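Local coordinates for protein cadherin-related family member 2 (Mus musculus, PDB 5CYX) that probably forms calcium-dependent adhesive complexes between neighbouring microvilli through its extracellular cadherin repeats, the first three of which make up this chain, and so controls microvillar packing, at residues D67-I78 / E90-N101; D214-I223 / V244-I253. One frame throughout, in Å; residues are numbered along the deposited sequence.

Contact 1. Residues D67-I78 / E90-N101. With CA (calcium ion), chain C; CA (calcium ion), chain B; CA (calcium ion), chain D.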
loop_
_atom_site.group_PDB
_atom_site.type_symbol
_atom_site.label_atom_id
_atom_site.label_comp_id
_atom_site.label_asym_id
_atom_site.label_seq_id
_atom_site.Cartn_x
_atom_site.Cartn_y
_atom_site.Cartn_z
ATOM N N ASP A 67 15.958 32.517 13.282
ATOM C CA ASP A 67 15.260 31.719 12.290
ATOM C C ASP A 67 16.173 30.612 11.818
ATOM O O ASP A 67 17.094 30.832 11.032
ATOM C CB ASP A 67 14.805 32.611 11.079
ATOM C CG ASP A 67 13.994 31.813 10.050
ATOM O OD1 ASP A 67 13.480 30.708 10.349
ATOM O OD2 ASP A 67 13.900 32.240 8.918
ATOM N N PHE A 68 15.925 29.418 12.332
ATOM C CA PHE A 68 16.709 28.268 12.017
ATOM C C PHE A 68 16.735 27.998 10.526
ATOM O O PHE A 68 17.769 27.621 9.989
ATOM C CB PHE A 68 16.136 27.037 12.706
ATOM C CG PHE A 68 16.894 25.791 12.393
ATOM C CD1 PHE A 68 18.090 25.526 13.046
ATOM C CD2 PHE A 68 16.425 24.875 11.452
ATOM C CE1 PHE A 68 18.787 24.355 12.781
ATOM C CE2 PHE A 68 17.122 23.713 11.180
ATOM C CZ PHE A 68 18.310 23.475 11.829
ATOM N N GLU A 69 15.599 28.204 9.866
ATOM C CA GLU A 69 15.492 27.900 8.441
ATOM C C GLU A 69 16.454 28.717 7.549
ATOM O O GLU A 69 16.855 28.216 6.485
ATOM C CB GLU A 69 14.051 28.075 7.951
ATOM C CG GLU A 69 13.152 26.897 8.266
ATOM C CD GLU A 69 12.956 26.629 9.775
ATOM O OE1 GLU A 69 12.587 27.501 10.558
ATOM O OE2 GLU A 69 13.169 25.529 10.217
ATOM N N THR A 70 16.854 29.916 7.983
ATOM C CA THR A 70 17.838 30.744 7.224
ATOM C C THR A 70 19.220 30.855 7.873
ATOM O O THR A 70 20.215 30.782 7.167
ATOM C CB THR A 70 17.343 32.172 6.995
ATOM O OG1 THR A 70 16.311 32.441 7.928
ATOM C CG2 THR A 70 16.764 32.346 5.615
ATOM N N VAL A 71 19.291 31.065 9.188
ATOM C CA VAL A 71 20.571 31.224 9.869
ATOM C C VAL A 71 20.632 30.258 11.070
ATOM O O VAL A 71 20.302 30.604 12.203
ATOM C CB VAL A 71 20.856 32.674 10.279
ATOM C CG1 VAL A 71 22.269 32.765 10.847
ATOM C CG2 VAL A 71 20.750 33.633 9.065
ATOM N N PRO A 72 21.045 29.025 10.806
ATOM C CA PRO A 72 21.105 27.991 11.830
ATOM C C PRO A 72 22.154 28.197 12.957
ATOM O O PRO A 72 21.954 27.693 14.091
ATOM C CB PRO A 72 21.381 26.714 11.030
ATOM C CG PRO A 72 21.972 27.164 9.752
ATOM C CD PRO A 72 21.393 28.517 9.467
ATOM N N PHE A 73 23.235 28.914 12.643
ATOM C CA PHE A 73 24.256 29.280 13.612
ATOM C C PHE A 73 24.935 30.541 13.145
ATOM O O PHE A 73 24.868 30.875 11.968
ATOM C CB PHE A 73 25.275 28.113 13.835
ATOM C CG PHE A 73 26.056 27.739 12.602
ATOM C CD1 PHE A 73 25.547 26.812 11.694
ATOM C CD2 PHE A 73 27.279 28.347 12.322
ATOM C CE1 PHE A 73 26.250 26.484 10.518
ATOM C CE2 PHE A 73 27.996 28.038 11.143
ATOM C CZ PHE A 73 27.470 27.119 10.229
ATOM N N PHE A 74 25.571 31.261 14.051
ATOM C CA PHE A 74 26.393 32.407 13.676
ATOM C C PHE A 74 27.311 32.783 14.837
ATOM O O PHE A 74 27.086 32.354 15.955
ATOM C CB PHE A 74 25.523 33.595 13.246
ATOM C CG PHE A 74 24.581 34.070 14.323
ATOM C CD1 PHE A 74 23.315 33.510 14.460
ATOM C CD2 PHE A 74 24.962 35.055 15.210
ATOM C CE1 PHE A 74 22.449 33.932 15.463
ATOM C CE2 PHE A 74 24.089 35.499 16.207
ATOM C CZ PHE A 74 22.837 34.922 16.341
ATOM N N LYS A 75 28.367 33.531 14.554
ATOM C CA LYS A 75 29.327 34.007 15.564
ATOM C C LYS A 75 29.049 35.440 16.033
ATOM O O LYS A 75 28.625 36.321 15.243
ATOM C CB LYS A 75 30.758 34.049 14.998
ATOM C CG LYS A 75 31.371 32.711 14.808
ATOM C CD LYS A 75 32.807 32.807 14.253
ATOM C CE LYS A 75 33.284 31.413 13.815
ATOM N NZ LYS A 75 32.786 30.298 14.708
ATOM N N ILE A 76 29.414 35.690 17.280
ATOM C CA ILE A 76 29.427 37.048 17.805
ATOM C C ILE A 76 30.751 37.309 18.494
ATOM O O ILE A 76 31.422 36.395 18.900
ATOM C CB ILE A 76 28.261 37.308 18.790
ATOM C CG1 ILE A 76 28.204 36.217 19.864
ATOM C CG2 ILE A 76 26.965 37.358 18.026
ATOM C CD1 ILE A 76 27.208 36.481 20.988
ATOM N N THR A 77 31.111 38.570 18.609
ATOM C CA THR A 77 32.255 38.972 19.400
ATOM C C THR A 77 31.719 39.682 20.658
ATOM O O THR A 77 30.962 40.668 20.564
ATOM C CB THR A 77 33.224 39.865 18.569
ATOM O OG1 THR A 77 33.701 39.111 17.439
ATOM C CG2 THR A 77 34.417 40.306 19.390
ATOM N N ILE A 78 32.106 39.163 21.805
ATOM C CA ILE A 78 31.829 39.759 23.080
ATOM C C ILE A 78 33.087 40.450 23.594
ATOM O O ILE A 78 34.190 39.921 23.477
ATOM C CB ILE A 78 31.370 38.687 24.092
ATOM C CG1 ILE A 78 30.027 38.101 23.640
ATOM C CG2 ILE A 78 31.218 39.306 25.483
ATOM C CD1 ILE A 78 29.752 36.731 24.203
ATOM N N GLU A 90 35.355 35.407 20.816
ATOM C CA GLU A 90 34.253 34.974 19.969
ATOM C C GLU A 90 33.428 33.917 20.678
ATOM O O GLU A 90 33.939 33.158 21.495
ATOM C CB GLU A 90 34.748 34.464 18.626
ATOM C CG GLU A 90 35.398 35.572 17.811
ATOM C CD GLU A 90 35.901 35.111 16.462
ATOM O OE1 GLU A 90 36.317 33.936 16.340
ATOM O OE2 GLU A 90 35.902 35.931 15.522
ATOM N N MET A 91 32.139 33.922 20.375
ATOM C CA MET A 91 31.162 33.013 20.951
ATOM C C MET A 91 30.333 32.569 19.786
ATOM O O MET A 91 29.958 33.382 18.928
ATOM C CB MET A 91 30.258 33.799 21.900
ATOM C CG MET A 91 29.262 33.005 22.706
ATOM S SD MET A 91 29.798 32.938 24.430
ATOM C CE MET A 91 29.593 31.196 24.807
ATOM N N GLN A 92 30.040 31.295 19.727
ATOM C CA GLN A 92 29.112 30.804 18.747
ATOM C C GLN A 92 27.663 30.703 19.294
ATOM O O GLN A 92 27.449 30.274 20.419
ATOM C CB GLN A 92 29.562 29.452 18.241
ATOM C CG GLN A 92 28.832 29.057 16.971
ATOM C CD GLN A 92 29.284 27.711 16.458
ATOM O OE1 GLN A 92 29.440 26.754 17.235
ATOM N NE2 GLN A 92 29.469 27.613 15.146
ATOM N N VAL A 93 26.704 31.076 18.444
ATOM C CA VAL A 93 25.290 30.918 18.709
ATOM C C VAL A 93 24.742 29.756 17.860
ATOM O O VAL A 93 24.760 29.837 16.645
ATOM C CB VAL A 93 24.526 32.230 18.456
ATOM C CG1 VAL A 93 23.066 32.055 18.795
ATOM C CG2 VAL A 93 25.122 33.347 19.280
ATOM N N ILE A 94 24.345 28.645 18.514
ATOM C CA ILE A 94 23.584 27.595 17.870
ATOM C C ILE A 94 22.095 27.978 17.981
ATOM O O ILE A 94 21.583 28.181 19.090
ATOM C CB ILE A 94 23.870 26.222 18.518
ATOM C CG1 ILE A 94 25.383 25.904 18.555
ATOM C CG2 ILE A 94 23.143 25.093 17.806
ATOM C CD1 ILE A 94 26.087 26.095 17.214
ATOM N N VAL A 95 21.405 28.105 16.851
ATOM C CA VAL A 95 19.952 28.299 16.830
ATOM C C VAL A 95 19.292 26.938 16.715
ATOM O O VAL A 95 19.601 26.182 15.807
ATOM C CB VAL A 95 19.514 29.221 15.676
ATOM C CG1 VAL A 95 18.005 29.466 15.701
ATOM C CG2 VAL A 95 20.206 30.566 15.792
ATOM N N GLU A 96 18.432 26.582 17.664
ATOM C CA GLU A 96 17.696 25.319 17.601
ATOM C C GLU A 96 16.375 25.426 16.827
ATOM O O GLU A 96 15.569 26.376 17.019
ATOM C CB GLU A 96 17.364 24.793 18.994
ATOM C CG GLU A 96 18.536 24.207 19.741
ATOM C CD GLU A 96 18.112 23.403 20.976
ATOM O OE1 GLU A 96 17.096 23.793 21.620
ATOM O OE2 GLU A 96 18.810 22.396 21.285
ATOM N N ASP A 97 16.126 24.400 16.028
ATOM C CA ASP A 97 14.923 24.285 15.240
ATOM C C ASP A 97 13.711 24.148 16.173
ATOM O O ASP A 97 13.780 23.429 17.206
ATOM C CB ASP A 97 14.992 23.052 14.296
ATOM C CG ASP A 97 13.887 23.065 13.214
ATOM O OD1 ASP A 97 13.324 24.150 12.896
ATOM O OD2 ASP A 97 13.546 21.958 12.720
ATOM N N ARG A 98 12.635 24.863 15.827
ATOM C CA ARG A 98 11.303 24.612 16.484
ATOM C C ARG A 98 10.221 24.458 15.382
ATOM O O ARG A 98 10.429 24.876 14.184
ATOM C CB ARG A 98 10.979 25.730 17.445
ATOM C CG ARG A 98 11.897 25.817 18.654
ATOM C CD ARG A 98 11.434 24.849 19.709
ATOM N NE ARG A 98 12.306 24.812 20.871
ATOM C CZ ARG A 98 13.403 24.087 21.000
ATOM N NH1 ARG A 98 14.076 24.132 22.132
ATOM N NH2 ARG A 98 13.857 23.317 20.023
ATOM N N ASN A 99 9.105 23.824 15.731
ATOM C CA ASN A 99 8.068 23.564 14.757
ATOM C C ASN A 99 7.205 24.813 14.468
ATOM O O ASN A 99 6.043 24.907 14.941
ATOM C CB ASN A 99 7.207 22.400 15.168
ATOM C CG ASN A 99 6.375 21.879 14.060
ATOM O OD1 ASN A 99 6.535 22.269 12.905
ATOM N ND2 ASN A 99 5.456 21.023 14.395
ATOM N N ASP A 100 7.782 25.741 13.694
ATOM C CA ASP A 100 7.087 26.967 13.273
ATOM C C ASP A 100 6.749 26.924 11.792
ATOM O O ASP A 100 6.301 27.921 11.282
ATOM C CB ASP A 100 7.962 28.218 13.544
ATOM C CG ASP A 100 9.373 28.126 12.844
ATOM O OD1 ASP A 100 9.784 27.044 12.384
ATOM O OD2 ASP A 100 10.051 29.141 12.697
ATOM N N ASN A 101 7.012 25.826 11.057
ATOM C CA ASN A 101 6.500 25.811 9.661
ATOM C C ASN A 101 5.411 24.771 9.461
ATOM O O ASN A 101 5.380 23.781 10.204
ATOM C CB ASN A 101 7.607 25.645 8.640
ATOM C CG ASN A 101 8.441 26.886 8.491
ATOM O OD1 ASN A 101 8.023 27.856 7.836
ATOM N ND2 ASN A 101 9.604 26.885 9.087
HETATM CA CA CA C . 11.686 25.657 12.250
HETATM CA CA CA B . 11.815 29.597 11.500
HETATM CA CA CA D . 6.533 21.803 10.637
HETATM O O HOH W 1 10.188 30.029 9.702
#
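The ring of F68 receives D97 over one face: D97 CB stands 3.8 Å from the ring centroid, a CH-pi contact, and the D97 carboxylate lies stacked, its plane 23° from the ring's. At the rim of F68, close to the ring plane, are the carbonyl oxygen of V95, 3.2 Å from CD1, and OE2 of E69. F74 likewise takes V93 CB over a face, the two side chains lying alongside. The two strands pair as an antiparallel hairpin, with hydrogen bonds both ways between F74 and V93 and between I76 and M91.

E69 bends at its second torsion (chi2 63°) and turns both carboxylate oxygens to one calcium ion, which D97 OD1 and R98 O also bind; its OE1 also reaches a second, 2.4 Å away, bound by D67 OD1 and a water. D100 bridges the two ions, one oxygen to each; E18 adds ligands to both and D133 to the first. N99 OD1 and N101 O hold a third, with D131, D133, A137 and D189. D97 OD2 is hydrogen-bonded to T134. In place of F68, an alanine would probably open a gap under D97 CB and leave one face of its carboxylate without the ring it stacks on. Because E69 OE2 and D97 OD1 sit only 3.0 Å apart, these carboxylates are likely to repel one another without calcium, consistent with the calcium dependence of cadherin linkers.

Contact 2. Residues D214-I223 / V244-I253. With CA (calcium ion), chain E; CA (calcium ion), chain F.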
loop_
_atom_site.group_PDB
_atom_site.type_symbol
_atom_site.label_atom_id
_atom_site.label_comp_id
_atom_site.label_asym_id
_atom_site.label_seq_id
_atom_site.Cartn_x
_atom_site.Cartn_y
_atom_site.Cartn_z
ATOM N N ASP A 214 -16.665 5.608 -17.772
ATOM C CA ASP A 214 -17.518 4.457 -17.978
ATOM C C ASP A 214 -16.882 3.582 -19.059
ATOM O O ASP A 214 -16.484 4.077 -20.150
ATOM C CB ASP A 214 -18.931 4.881 -18.375
ATOM C CG ASP A 214 -19.954 3.775 -18.199
ATOM O OD1 ASP A 214 -19.614 2.615 -17.709
ATOM O OD2 ASP A 214 -21.109 4.085 -18.530
ATOM N N GLU A 215 -16.751 2.291 -18.734
ATOM C CA GLU A 215 -16.211 1.317 -19.681
ATOM C C GLU A 215 -17.277 0.287 -20.044
ATOM O O GLU A 215 -18.188 0.088 -19.285
ATOM C CB GLU A 215 -14.989 0.637 -19.103
ATOM C CG GLU A 215 -13.780 1.554 -18.954
ATOM C CD GLU A 215 -12.596 0.765 -18.382
ATOM O OE1 GLU A 215 -12.502 0.531 -17.150
ATOM O OE2 GLU A 215 -11.765 0.338 -19.182
ATOM N N PRO A 216 -17.190 -0.315 -21.237
ATOM C CA PRO A 216 -18.293 -1.147 -21.683
ATOM C C PRO A 216 -18.251 -2.539 -21.040
ATOM O O PRO A 216 -17.569 -3.427 -21.540
ATOM C CB PRO A 216 -18.107 -1.202 -23.188
ATOM C CG PRO A 216 -16.643 -0.982 -23.411
ATOM C CD PRO A 216 -16.195 -0.073 -22.306
ATOM N N ASP A 217 -18.949 -2.684 -19.913
ATOM C CA ASP A 217 -19.011 -3.969 -19.219
ATOM C C ASP A 217 -20.372 -4.297 -18.632
ATOM O O ASP A 217 -20.453 -5.139 -17.762
ATOM C CB ASP A 217 -17.975 -3.980 -18.088
ATOM C CG ASP A 217 -18.241 -2.919 -17.015
ATOM O OD1 ASP A 217 -19.108 -2.003 -17.155
ATOM O OD2 ASP A 217 -17.541 -3.013 -16.002
ATOM N N LEU A 218 -21.422 -3.639 -19.105
ATOM C CA LEU A 218 -22.766 -3.970 -18.727
ATOM C C LEU A 218 -23.519 -4.250 -20.008
ATOM O O LEU A 218 -23.398 -3.505 -21.024
ATOM C CB LEU A 218 -23.384 -2.813 -17.950
ATOM C CG LEU A 218 -22.752 -2.507 -16.593
ATOM C CD1 LEU A 218 -23.325 -1.220 -16.043
ATOM C CD2 LEU A 218 -23.042 -3.650 -15.616
ATOM N N ASP A 219 -24.307 -5.318 -19.979
ATOM C CA ASP A 219 -25.083 -5.723 -21.143
ATOM C C ASP A 219 -26.256 -4.755 -21.382
ATOM O O ASP A 219 -26.648 -4.030 -20.472
ATOM C CB ASP A 219 -25.592 -7.176 -20.985
ATOM C CG ASP A 219 -24.478 -8.233 -21.178
ATOM O OD1 ASP A 219 -23.391 -7.917 -21.722
ATOM O OD2 ASP A 219 -24.707 -9.393 -20.781
ATOM N N PRO A 220 -26.805 -4.737 -22.611
ATOM C CA PRO A 220 -28.024 -3.970 -22.902
ATOM C C PRO A 220 -29.286 -4.546 -22.273
ATOM O O PRO A 220 -29.355 -5.748 -22.059
ATOM C CB PRO A 220 -28.139 -4.076 -24.414
ATOM C CG PRO A 220 -27.514 -5.386 -24.717
ATOM C CD PRO A 220 -26.339 -5.484 -23.791
ATOM N N ARG A 221 -30.279 -3.695 -22.012
ATOM C CA ARG A 221 -31.569 -4.115 -21.426
ATOM C C ARG A 221 -32.769 -3.624 -22.218
ATOM O O ARG A 221 -32.886 -2.435 -22.526
ATOM C CB ARG A 221 -31.710 -3.563 -20.020
ATOM C CG ARG A 221 -30.893 -4.304 -19.000
ATOM C CD ARG A 221 -30.862 -3.524 -17.697
ATOM N NE ARG A 221 -30.909 -4.414 -16.534
ATOM C CZ ARG A 221 -31.987 -5.082 -16.099
ATOM N NH1 ARG A 221 -31.872 -5.867 -15.032
ATOM N NH2 ARG A 221 -33.168 -4.996 -16.718
ATOM N N PHE A 222 -33.689 -4.529 -22.498
ATOM C CA PHE A 222 -34.937 -4.154 -23.140
ATOM C C PHE A 222 -35.741 -3.190 -22.270
ATOM O O PHE A 222 -35.680 -3.240 -21.054
ATOM C CB PHE A 222 -35.761 -5.394 -23.465
ATOM C CG PHE A 222 -35.210 -6.172 -24.612
ATOM C CD1 PHE A 222 -35.545 -5.831 -25.919
ATOM C CD2 PHE A 222 -34.330 -7.227 -24.394
ATOM C CE1 PHE A 222 -35.026 -6.539 -26.979
ATOM C CE2 PHE A 222 -33.788 -7.926 -25.466
ATOM C CZ PHE A 222 -34.145 -7.587 -26.753
ATOM N N ILE A 223 -36.471 -2.300 -22.923
ATOM C CA ILE A 223 -37.275 -1.283 -22.251
ATOM C C ILE A 223 -38.466 -1.889 -21.492
ATOM O O ILE A 223 -38.814 -1.408 -20.425
ATOM C CB ILE A 223 -37.745 -0.220 -23.300
ATOM C CG1 ILE A 223 -36.539 0.563 -23.830
ATOM C CG2 ILE A 223 -38.784 0.740 -22.732
ATOM C CD1 ILE A 223 -35.602 1.095 -22.760
ATOM N N VAL A 244 -39.391 -3.019 -30.959
ATOM C CA VAL A 244 -38.795 -3.254 -29.645
ATOM C C VAL A 244 -37.575 -2.372 -29.514
ATOM O O VAL A 244 -37.017 -1.924 -30.513
ATOM C CB VAL A 244 -38.412 -4.729 -29.389
ATOM C CG1 VAL A 244 -39.662 -5.588 -29.332
ATOM C CG2 VAL A 244 -37.467 -5.278 -30.443
ATOM N N GLU A 245 -37.177 -2.135 -28.272
ATOM C CA GLU A 245 -36.012 -1.348 -27.957
ATOM C C GLU A 245 -35.259 -1.938 -26.762
ATOM O O GLU A 245 -35.851 -2.329 -25.760
ATOM C CB GLU A 245 -36.413 0.094 -27.687
ATOM C CG GLU A 245 -35.225 1.051 -27.662
ATOM C CD GLU A 245 -35.617 2.493 -27.402
ATOM O OE1 GLU A 245 -34.717 3.348 -27.352
ATOM O OE2 GLU A 245 -36.819 2.787 -27.240
ATOM N N ALA A 246 -33.949 -2.056 -26.922
ATOM C CA ALA A 246 -33.021 -2.337 -25.851
ATOM C C ALA A 246 -31.981 -1.270 -25.860
ATOM O O ALA A 246 -31.628 -0.766 -26.920
ATOM C CB ALA A 246 -32.385 -3.681 -26.059
ATOM N N VAL A 247 -31.490 -0.894 -24.690
ATOM C CA VAL A 247 -30.487 0.172 -24.601
ATOM C C VAL A 247 -29.314 -0.268 -23.750
ATOM O O VAL A 247 -29.449 -1.096 -22.840
ATOM C CB VAL A 247 -31.073 1.494 -24.041
ATOM C CG1 VAL A 247 -32.231 1.982 -24.918
ATOM C CG2 VAL A 247 -31.555 1.331 -22.616
ATOM N N ASP A 248 -28.172 0.334 -24.039
ATOM C CA ASP A 248 -26.921 0.046 -23.361
ATOM C C ASP A 248 -27.019 0.501 -21.904
ATOM O O ASP A 248 -27.358 1.653 -21.633
ATOM C CB ASP A 248 -25.806 0.773 -24.100
ATOM C CG ASP A 248 -24.456 0.546 -23.515
ATOM O OD1 ASP A 248 -24.326 -0.314 -22.624
ATOM O OD2 ASP A 248 -23.509 1.221 -23.977
ATOM N N SER A 249 -26.731 -0.416 -20.964
ATOM C CA SER A 249 -26.752 -0.082 -19.542
ATOM C C SER A 249 -25.581 0.776 -19.133
ATOM O O SER A 249 -25.614 1.407 -18.086
ATOM C CB SER A 249 -26.817 -1.364 -18.684
ATOM O OG SER A 249 -27.947 -2.089 -19.045
ATOM N N ASP A 250 -24.526 0.835 -19.971
ATOM C CA ASP A 250 -23.425 1.740 -19.712
ATOM C C ASP A 250 -23.852 3.140 -20.198
ATOM O O ASP A 250 -23.687 3.508 -21.392
ATOM C CB ASP A 250 -22.114 1.269 -20.380
ATOM C CG ASP A 250 -21.720 -0.161 -19.994
ATOM O OD1 ASP A 250 -21.233 -0.353 -18.906
ATOM O OD2 ASP A 250 -21.914 -1.108 -20.794
ATOM N N LYS A 251 -24.343 3.939 -19.262
ATOM C CA LYS A 251 -24.971 5.237 -19.559
ATOM C C LYS A 251 -23.949 6.322 -19.906
ATOM O O LYS A 251 -24.320 7.331 -20.420
ATOM C CB LYS A 251 -25.886 5.735 -18.428
ATOM C CG LYS A 251 -26.953 4.746 -17.980
ATOM C CD LYS A 251 -27.973 4.445 -19.062
ATOM C CE LYS A 251 -28.996 3.445 -18.551
ATOM N NZ LYS A 251 -29.764 2.830 -19.664
ATOM N N GLY A 252 -22.686 6.110 -19.593
ATOM C CA GLY A 252 -21.616 6.962 -20.049
ATOM C C GLY A 252 -21.160 6.681 -21.471
ATOM O O GLY A 252 -20.318 7.383 -21.987
ATOM N N ILE A 253 -21.711 5.635 -22.068
ATOM C CA ILE A 253 -21.361 5.150 -23.365
ATOM C C ILE A 253 -22.543 5.227 -24.304
ATOM O O ILE A 253 -22.412 5.819 -25.356
ATOM C CB ILE A 253 -20.719 3.718 -23.306
ATOM C CG1 ILE A 253 -19.354 3.795 -22.605
ATOM C CG2 ILE A 253 -20.447 3.151 -24.708
ATOM C CD1 ILE A 253 -18.797 2.461 -22.079
HETATM CA CA CA E . -19.530 0.302 -17.447
HETATM CA CA CA F . -22.634 -2.040 -22.643
HETATM O O HOH W 2 -21.280 -0.230 -23.704
HETATM O O HOH W 3 -20.456 0.651 -15.287
HETATM O O HOH W 4 -20.739 -3.732 -22.784
#
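F222 lays one face of its ring over the methyl of A246, whose CB is 4.0 Å from the ring centroid, while CG2 of V244 approaches at the edge. F222 and A246 are a non-hydrogen-bonded pair with side chains on the same face, and chi1 -73° turns the ring over that methyl; V300 and A302 of strand 295-304 also meet it. R221 and V247 exchange two backbone hydrogen bonds, and I223 N donates to E245 O, stitching the short strands antiparallel. Just past the strand, S249 OG donates to D219 O at 2.7 Å, nearly in line with the carbonyl.

D250 then spans two calcium ions, OD1 on one and OD2 on the other, and its OD2 also accepts L218 N through the syn lone pair at 3.1 Å. D248 OD1 binds the second ion with L218 O, and takes D250 N at 2.9 Å from above its carboxylate plane, closing an Asx turn that positions the bridging aspartate. D214 divides its oxygens: OD1 joins E215 O and D217 OD1 on the first ion, and OD2 uses its anti lone pair to accept G252 N at 2.8 Å. The I253 side chain crosses P216 at about a right angle, CD1 3.6 Å from P216 CD. E116, E304 and waters add ligands. Together, the linker 214-218 and the D-x-D segment 248-250 form the calcium-binding junction characteristic of successive cadherin repeats.

In the fold
Both contacts illustrate one principle, a beta pairing adjoining a calcium-filled linker, at the two junctions of a three-repeat chain, on opposite sides of its centre, their centres about 68 Å apart. Contact 1 comes from within the first repeat: its hairpin carries a buried apolar side (F74, I76, M91, V93), and 67-69 and 97-101 give the first linker its ligands. Contact 2 joins the linker to the third repeat across a short pairing at the outer strand 220-222, with its buried residues concentrated at the calcium ligands and against strand 295-304. Chemistry differs: contact 1 touches three calcium ions and contact 2 two, consistent with P216, at the position matching N99, having no side-chain oxygen for a third.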